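PDB 5I0F: glycoside hydrolase family 31 from Trueperella pyogenes, which degrades cycloalternan, probably by cleaving its alpha-glucosidic bonds through a covalent glycosyl-enzyme intermediate. Local coordinates for residues A288-W293 / I555-W560; W293-W298 / Y635-T640; G406-A411 / R445-E450. One frame throughout, in Å; residues are numbered along the deposited sequence.

Interaction 1: residues A288-W293 / I555-W560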
# COMPACT_ATOMS: atom_id res chain seq x y z
N ALA A 288 -2.54 -4.42 17.79
CA ALA A 288 -1.70 -4.82 18.92
C ALA A 288 -1.50 -3.65 19.89
O ALA A 288 -1.60 -2.49 19.48
CB ALA A 288 -0.34 -5.24 18.36
N GLU A 289 -1.17 -3.94 21.15
CA GLU A 289 -0.67 -2.91 22.08
C GLU A 289 0.69 -2.38 21.59
O GLU A 289 1.53 -3.15 21.10
CB GLU A 289 -0.47 -3.46 23.49
CG GLU A 289 -1.72 -3.97 24.22
CD GLU A 289 -1.56 -5.39 24.69
OE1 GLU A 289 -1.81 -5.70 25.84
OE2 GLU A 289 -1.17 -6.24 23.87
N MET A 290 0.91 -1.08 21.76
CA MET A 290 2.16 -0.43 21.32
C MET A 290 2.77 0.39 22.44
O MET A 290 2.07 0.82 23.34
CB MET A 290 1.90 0.46 20.10
CG MET A 290 1.68 -0.30 18.81
SD MET A 290 3.22 -1.06 18.23
CE MET A 290 2.62 -2.37 17.19
N PRO A 291 4.10 0.60 22.40
CA PRO A 291 4.76 1.42 23.42
C PRO A 291 4.49 2.91 23.20
O PRO A 291 4.28 3.32 22.05
CB PRO A 291 6.22 1.09 23.22
CG PRO A 291 6.35 0.75 21.78
CD PRO A 291 5.04 0.19 21.33
N GLU A 292 4.51 3.69 24.27
CA GLU A 292 4.17 5.13 24.18
C GLU A 292 5.09 5.94 23.27
O GLU A 292 4.67 6.97 22.71
CB GLU A 292 4.09 5.79 25.57
CG GLU A 292 5.36 5.74 26.44
CD GLU A 292 6.46 6.71 26.02
OE1 GLU A 292 6.13 7.88 25.67
OE2 GLU A 292 7.68 6.33 26.08
N TRP A 293 6.33 5.50 23.11
CA TRP A 293 7.29 6.25 22.28
C TRP A 293 6.92 6.34 20.79
O TRP A 293 7.46 7.21 20.10
CB TRP A 293 8.75 5.76 22.44
CG TRP A 293 9.01 4.25 22.21
CD1 TRP A 293 9.14 3.30 23.19
CD2 TRP A 293 9.24 3.58 20.96
NE1 TRP A 293 9.42 2.08 22.62
CE2 TRP A 293 9.46 2.21 21.26
CE3 TRP A 293 9.27 3.99 19.63
CZ2 TRP A 293 9.73 1.27 20.27
CZ3 TRP A 293 9.54 3.03 18.63
CH2 TRP A 293 9.76 1.69 18.97
N ILE A 555 -7.07 -0.05 10.59
CA ILE A 555 -5.66 0.31 10.58
C ILE A 555 -5.54 1.49 11.53
O ILE A 555 -5.82 2.64 11.15
CB ILE A 555 -5.16 0.70 9.17
CG1 ILE A 555 -5.30 -0.47 8.19
CG2 ILE A 555 -3.71 1.18 9.21
CD1 ILE A 555 -4.46 -1.69 8.52
N LEU A 556 -5.14 1.20 12.76
CA LEU A 556 -5.17 2.17 13.87
C LEU A 556 -3.97 3.11 13.89
O LEU A 556 -4.14 4.32 14.07
CB LEU A 556 -5.24 1.40 15.20
CG LEU A 556 -5.38 2.15 16.53
CD1 LEU A 556 -6.68 2.89 16.54
CD2 LEU A 556 -5.37 1.18 17.71
N TYR A 557 -2.77 2.56 13.74
CA TYR A 557 -1.53 3.30 13.92
C TYR A 557 -1.02 3.79 12.56
O TYR A 557 -0.08 3.22 11.98
CB TYR A 557 -0.49 2.41 14.61
CG TYR A 557 -0.91 1.79 15.93
CD1 TYR A 557 -0.95 2.55 17.09
CD2 TYR A 557 -1.21 0.43 16.03
CE1 TYR A 557 -1.33 2.00 18.31
CE2 TYR A 557 -1.59 -0.13 17.24
CZ TYR A 557 -1.62 0.65 18.38
OH TYR A 557 -1.97 0.13 19.59
N TRP A 558 -1.66 4.82 12.05
CA TRP A 558 -1.45 5.32 10.72
C TRP A 558 -0.77 6.67 10.77
O TRP A 558 -1.07 7.50 11.62
CB TRP A 558 -2.80 5.43 10.01
CG TRP A 558 -2.74 6.02 8.64
CD1 TRP A 558 -2.70 5.36 7.47
CD2 TRP A 558 -2.71 7.42 8.31
NE1 TRP A 558 -2.65 6.25 6.41
CE2 TRP A 558 -2.66 7.52 6.91
CE3 TRP A 558 -2.76 8.59 9.08
CZ2 TRP A 558 -2.66 8.74 6.26
CZ3 TRP A 558 -2.73 9.81 8.43
CH2 TRP A 558 -2.69 9.88 7.03
N GLY A 559 0.11 6.90 9.82
CA GLY A 559 0.66 8.23 9.56
C GLY A 559 0.98 8.44 8.10
O GLY A 559 0.55 7.69 7.22
N TRP A 560 1.75 9.49 7.84
CA TRP A 560 2.07 9.90 6.47
C TRP A 560 3.32 10.79 6.51
O TRP A 560 3.74 11.24 7.58
CB TRP A 560 0.87 10.64 5.82
CG TRP A 560 0.54 12.01 6.46
CD1 TRP A 560 0.23 12.25 7.77
CD2 TRP A 560 0.50 13.29 5.80
NE1 TRP A 560 0.02 13.59 7.97
CE2 TRP A 560 0.17 14.26 6.78
CE3 TRP A 560 0.71 13.72 4.49
CZ2 TRP A 560 0.04 15.62 6.48
CZ3 TRP A 560 0.57 15.06 4.18
CH2 TRP A 560 0.25 16.00 5.19
O HOH W 1 -1.29 0.61 22.40
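A loop at the N-terminal end of the family 31 TIM barrel is tied here to segment 555-560, on the seventh barrel strand, 558-561, with Tyr557 as the link. The tyrosine ring reaches across to the 288-293 loop and meets Ala288 and Met290. Its hydroxyl donates a hydrogen bond to the backbone carbonyl of Ala288, with OH and O 2.6 Å apart. The donor lies in the carbonyl plane and approaches Ala288 O at a C=O...O angle of 158°. Ala288 O sits at the edge of the ring, near its plane. A water extends the link. Its oxygen is 2.9 Å from Tyr557 OH, to which it donates, and 2.8 Å from Met290 N, from which it accepts. The phenol group therefore bonds one backbone carbonyl directly and one backbone N-H through water.

Met290 lies over one face of the same ring. Its CG makes a CH-pi contact 3.7 Å from the ring centroid, and CG comes to 3.5 Å from Tyr557 CZ. The chain bends at chi2 (-71°), and SD is farther off, 5.1 Å from the centroid, in a looser Met-aromatic contact. On the opposite face lies Leu556 CD2. The ring is thus held between two side chains, while its hydroxyl is fixed by polar bonds.

Around this contact, Met290 and Tyr557 both pack on Leu527 of strand 527-529. Tyr557 also touches Thr640 of helix 617-646, and its backbone is hydrogen-bonded to Tyr528. The loop lies between helix 273-284 and strand 297-300, the first strand of the barrel.

Interaction 2: residues W293-W298 / Y635-T640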
# COMPACT_ATOMS: atom_id res chain seq x y z
N TRP A 293 6.33 5.50 23.11
CA TRP A 293 7.29 6.25 22.28
C TRP A 293 6.92 6.34 20.79
O TRP A 293 7.46 7.21 20.10
CB TRP A 293 8.75 5.76 22.44
CG TRP A 293 9.01 4.25 22.21
CD1 TRP A 293 9.14 3.30 23.19
CD2 TRP A 293 9.24 3.58 20.96
NE1 TRP A 293 9.42 2.08 22.62
CE2 TRP A 293 9.46 2.21 21.26
CE3 TRP A 293 9.27 3.99 19.63
CZ2 TRP A 293 9.73 1.27 20.27
CZ3 TRP A 293 9.54 3.03 18.63
CH2 TRP A 293 9.76 1.69 18.97
N ILE A 294 6.00 5.50 20.30
CA ILE A 294 5.53 5.66 18.92
C ILE A 294 4.80 6.99 18.68
O ILE A 294 4.69 7.42 17.53
CB ILE A 294 4.69 4.48 18.38
CG1 ILE A 294 3.35 4.35 19.09
CG2 ILE A 294 5.49 3.18 18.44
CD1 ILE A 294 2.30 3.62 18.29
N PHE A 295 4.37 7.67 19.75
CA PHE A 295 3.57 8.88 19.63
C PHE A 295 4.34 10.19 19.63
O PHE A 295 3.72 11.26 19.49
CB PHE A 295 2.50 8.90 20.71
CG PHE A 295 1.48 7.82 20.55
CD1 PHE A 295 0.68 7.78 19.41
CD2 PHE A 295 1.28 6.88 21.52
CE1 PHE A 295 -0.27 6.78 19.26
CE2 PHE A 295 0.33 5.87 21.37
CZ PHE A 295 -0.44 5.83 20.24
N GLY A 296 5.66 10.14 19.78
CA GLY A 296 6.48 11.35 19.60
C GLY A 296 6.77 11.63 18.12
O GLY A 296 6.31 10.90 17.25
N LEU A 297 7.52 12.67 17.82
CA LEU A 297 7.86 12.96 16.42
C LEU A 297 8.86 11.92 15.88
O LEU A 297 9.87 11.58 16.54
CB LEU A 297 8.44 14.37 16.29
CG LEU A 297 8.88 14.82 14.90
CD1 LEU A 297 7.72 14.77 13.93
CD2 LEU A 297 9.45 16.22 14.98
N TRP A 298 8.56 11.41 14.69
CA TRP A 298 9.46 10.53 13.96
C TRP A 298 10.27 11.37 12.96
O TRP A 298 9.68 12.09 12.14
CB TRP A 298 8.69 9.48 13.16
CG TRP A 298 8.01 8.42 13.96
CD1 TRP A 298 7.26 8.58 15.09
CD2 TRP A 298 8.00 7.03 13.66
NE1 TRP A 298 6.79 7.36 15.53
CE2 TRP A 298 7.24 6.39 14.67
CE3 TRP A 298 8.57 6.26 12.65
CZ2 TRP A 298 7.04 5.00 14.69
CZ3 TRP A 298 8.36 4.87 12.65
CH2 TRP A 298 7.59 4.26 13.67
N TYR A 635 -3.05 11.72 26.18
CA TYR A 635 -4.31 11.56 25.47
C TYR A 635 -4.23 10.46 24.39
O TYR A 635 -5.13 9.62 24.28
CB TYR A 635 -4.74 12.90 24.83
CG TYR A 635 -6.07 12.83 24.12
CD1 TYR A 635 -7.28 12.81 24.84
CD2 TYR A 635 -6.14 12.77 22.73
CE1 TYR A 635 -8.51 12.74 24.20
CE2 TYR A 635 -7.37 12.71 22.07
CZ TYR A 635 -8.54 12.68 22.80
OH TYR A 635 -9.73 12.60 22.12
N LEU A 636 -3.17 10.49 23.58
CA LEU A 636 -2.98 9.49 22.54
C LEU A 636 -2.86 8.08 23.14
O LEU A 636 -3.46 7.13 22.64
CB LEU A 636 -1.74 9.80 21.70
CG LEU A 636 -1.80 11.03 20.79
CD1 LEU A 636 -0.42 11.43 20.29
CD2 LEU A 636 -2.72 10.76 19.61
N VAL A 637 -2.08 7.97 24.22
CA VAL A 637 -1.91 6.69 24.90
C VAL A 637 -3.26 6.17 25.46
O VAL A 637 -3.61 4.99 25.24
CB VAL A 637 -0.85 6.78 26.03
CG1 VAL A 637 -0.88 5.55 26.94
CG2 VAL A 637 0.54 6.94 25.46
N ALA A 638 -4.00 7.02 26.16
CA ALA A 638 -5.27 6.59 26.77
C ALA A 638 -6.34 6.27 25.71
O ALA A 638 -7.05 5.25 25.83
CB ALA A 638 -5.79 7.61 27.76
N GLN A 639 -6.45 7.11 24.68
CA GLN A 639 -7.48 6.91 23.66
C GLN A 639 -7.20 5.66 22.81
O GLN A 639 -8.13 4.93 22.46
CB GLN A 639 -7.61 8.13 22.76
CG GLN A 639 -8.19 9.35 23.47
CD GLN A 639 -9.63 9.11 23.92
OE1 GLN A 639 -10.45 8.59 23.15
NE2 GLN A 639 -9.93 9.48 25.15
N THR A 640 -5.92 5.42 22.53
CA THR A 640 -5.50 4.17 21.88
C THR A 640 -5.87 2.93 22.69
O THR A 640 -6.42 1.97 22.15
CB THR A 640 -4.00 4.18 21.59
OG1 THR A 640 -3.70 5.21 20.66
CG2 THR A 640 -3.54 2.83 21.03
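Phe295 packs against one side of the helix around Leu636, Val637 and Thr640. Leu636 CB lies over one face of the phenyl ring in a CH-pi contact, 4.0 Å from the centroid and 13° off the ring normal. Leu636 CD1 reaches back to Phe295 CB at 3.9 Å, so the leucine spans from the ring to the base of the side chain. Val637 approaches obliquely with one branch, CG2, which stands 4.0 Å from Phe295 CD2. Phe295 and Thr640 point at each other from the two segments, and Thr640 OG1 meets the far end of the ring obliquely, 3.3 Å from Phe295 CZ. No hydrogen bond joins the two segments.

The second face of the phenyl ring is covered by Ile294 CG1, over its centre. The ring is therefore clamped between its own neighbour in sequence and the helix. Phe295 CG stands anti to the carbonyl carbon (chi1 -66°), which directs the ring at the helix.

This is the approach to the first strand of the family 31 TIM barrel. A short 3-10 segment, 292-295, leads toward strand 297-300, and helix 617-646 packs against this approach.

Further bonds position both partners. Thr640 OG1 donates to Leu636 O at 2.8 Å, one helical turn back. The same carbonyl accepts Thr640 N at 3.0 Å, from the opposite face of its plane. On the other segment, Trp298 NE1 donates to Ile294 O at 2.9 Å with an N-H...O angle of 157°. That bond ties the strand back to the 3-10 segment. Phe295 O accepts a hydrogen bond from Arg629, on an earlier part of the same long helix. Thr640 also touches Tyr557 and Leu650, and Ile294 packs on Ile587 of strand 587-590.

Interaction 3: residues G406-A411 / R445-E450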
# COMPACT_ATOMS: atom_id res chain seq x y z
N GLY A 406 21.91 -14.69 -1.69
CA GLY A 406 20.89 -15.08 -2.68
C GLY A 406 20.92 -16.55 -3.02
O GLY A 406 19.87 -17.18 -3.14
N ASN A 407 22.12 -17.12 -3.16
CA ASN A 407 22.24 -18.57 -3.40
C ASN A 407 21.70 -19.38 -2.23
O ASN A 407 21.07 -20.38 -2.44
CB ASN A 407 23.68 -18.95 -3.69
CG ASN A 407 24.10 -18.63 -5.11
OD1 ASN A 407 23.27 -18.27 -5.96
ND2 ASN A 407 25.38 -18.79 -5.39
N ALA A 408 21.95 -18.92 -1.00
CA ALA A 408 21.45 -19.60 0.20
C ALA A 408 19.92 -19.47 0.31
O ALA A 408 19.24 -20.42 0.69
CB ALA A 408 22.14 -19.05 1.45
N LEU A 409 19.37 -18.32 -0.05
CA LEU A 409 17.93 -18.14 -0.11
C LEU A 409 17.29 -19.16 -1.07
O LEU A 409 16.37 -19.90 -0.69
CB LEU A 409 17.59 -16.70 -0.53
CG LEU A 409 16.12 -16.38 -0.74
CD1 LEU A 409 15.30 -16.67 0.51
CD2 LEU A 409 15.94 -14.94 -1.18
N ILE A 410 17.78 -19.21 -2.30
CA ILE A 410 17.25 -20.16 -3.28
C ILE A 410 17.43 -21.57 -2.74
O ILE A 410 16.49 -22.36 -2.75
CB ILE A 410 17.93 -20.05 -4.67
CG1 ILE A 410 17.61 -18.69 -5.33
CG2 ILE A 410 17.48 -21.20 -5.59
CD1 ILE A 410 18.58 -18.31 -6.43
N ALA A 411 18.64 -21.86 -2.25
CA ALA A 411 18.95 -23.23 -1.84
C ALA A 411 18.06 -23.67 -0.67
O ALA A 411 17.74 -24.84 -0.57
CB ALA A 411 20.43 -23.39 -1.52
N ARG A 445 9.54 -17.44 6.98
CA ARG A 445 9.64 -16.20 7.73
C ARG A 445 10.87 -16.22 8.65
O ARG A 445 11.62 -15.23 8.75
CB ARG A 445 8.37 -15.93 8.54
CG ARG A 445 7.16 -15.63 7.67
CD ARG A 445 5.97 -15.15 8.48
NE ARG A 445 5.38 -16.18 9.34
CZ ARG A 445 4.41 -17.04 9.00
NH1 ARG A 445 3.98 -17.90 9.89
NH2 ARG A 445 3.89 -17.06 7.78
N GLN A 446 11.08 -17.36 9.31
CA GLN A 446 12.24 -17.51 10.19
C GLN A 446 13.57 -17.45 9.44
O GLN A 446 14.50 -16.80 9.94
CB GLN A 446 12.12 -18.73 11.10
CG GLN A 446 11.14 -18.38 12.21
CD GLN A 446 10.94 -19.44 13.26
OE1 GLN A 446 11.63 -20.46 13.29
NE2 GLN A 446 9.98 -19.20 14.15
N TRP A 447 13.64 -18.09 8.27
CA TRP A 447 14.86 -18.08 7.47
C TRP A 447 15.25 -16.65 7.10
O TRP A 447 16.39 -16.25 7.25
CB TRP A 447 14.73 -18.96 6.21
CG TRP A 447 16.06 -19.25 5.62
CD1 TRP A 447 16.82 -20.37 5.81
CD2 TRP A 447 16.83 -18.38 4.78
NE1 TRP A 447 18.01 -20.25 5.13
CE2 TRP A 447 18.05 -19.04 4.50
CE3 TRP A 447 16.60 -17.11 4.24
CZ2 TRP A 447 19.02 -18.49 3.70
CZ3 TRP A 447 17.59 -16.54 3.46
CH2 TRP A 447 18.79 -17.23 3.20
N TRP A 448 14.29 -15.90 6.57
CA TRP A 448 14.54 -14.54 6.15
C TRP A 448 14.93 -13.63 7.32
O TRP A 448 15.91 -12.89 7.23
CB TRP A 448 13.27 -13.99 5.47
CG TRP A 448 13.46 -12.62 4.89
CD1 TRP A 448 12.94 -11.44 5.38
CD2 TRP A 448 14.21 -12.27 3.73
NE1 TRP A 448 13.32 -10.40 4.58
CE2 TRP A 448 14.08 -10.88 3.55
CE3 TRP A 448 14.96 -13.00 2.81
CZ2 TRP A 448 14.69 -10.20 2.50
CZ3 TRP A 448 15.58 -12.33 1.76
CH2 TRP A 448 15.42 -10.94 1.61
N THR A 449 14.18 -13.71 8.42
CA THR A 449 14.42 -12.81 9.55
C THR A 449 15.65 -13.20 10.39
O THR A 449 16.23 -12.35 11.05
CB THR A 449 13.18 -12.68 10.45
OG1 THR A 449 12.77 -13.98 10.88
CG2 THR A 449 12.05 -11.98 9.70
N GLU A 450 16.04 -14.46 10.38
CA GLU A 450 17.22 -14.89 11.12
C GLU A 450 18.47 -14.16 10.62
O GLU A 450 19.36 -13.83 11.39
CB GLU A 450 17.40 -16.41 11.01
CG GLU A 450 18.43 -16.99 11.95
CD GLU A 450 18.13 -16.78 13.44
OE1 GLU A 450 16.97 -16.62 13.84
OE2 GLU A 450 19.11 -16.80 14.22
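Trp447 points its six-membered ring at the backbone of the facing helix, and Leu409 lies against that ring. The outer atom CH2 of Trp447 comes to 3.5 Å from Leu409 N. Its neighbour CZ2 stands 3.6 Å from Ala408 O. Both approaches are oblique to the ring, and neither is a hydrogen bond. The methyl of Ala408 adds to the contact, with CB 3.9 Å from Trp447 CZ2. Leu409 meets the other corner of the six-membered ring, where CD1 is 3.7 Å from Trp447 CZ3. The two side chains cross at a slant.

Leu409 divides its two methyls between neighbouring tryptophans. CD1 goes to Trp447, while CD2 reaches Trp448 CZ3 at 3.9 Å, again obliquely. In both tryptophans CG is anti to the backbone N (chi1 -164° in Trp447), and each indole brings its six-membered end to the leucine. Their planes lie about 30° apart. The polar edge of Trp448 is engaged away from this contact: NE1 bonds to the hydroxyl of Tyr500 on helix 485-506. Trp448 also makes a cation-pi contact with Arg452, and both Leu409 and Trp448 touch Gln392.

The short helical segments run nearly antiparallel, at 167°, and their axes come no closer than 11.3 Å. The tryptophans bridge this wide spacing. It is a helix-helix contact within the family 31 TIM-barrel domain, joining helix 400-412, which follows the third barrel strand, to helix 442-450, which comes before the fourth strand with the short helix 453-457 between them.

In the fold
Interactions 1 and 2 are neighbours, with centres 7 Å apart. They share Trp293 and touch directly, for example where Tyr557 meets Ile294 and Thr640. Together they join the run-in to the first barrel strand with the segment carrying the seventh strand and with helix 617-646. Interaction 2 is buried and depends on apolar contacts. Interaction 1 is only partly buried and adds a direct hydrogen bond and a water bridge. Interaction 3 lies about 29 Å from interaction 1 and 35 Å from interaction 2, centre to centre. It is also partly buried, but joins two helices through tryptophan and aliphatic groups, without a hydrogen bond between them.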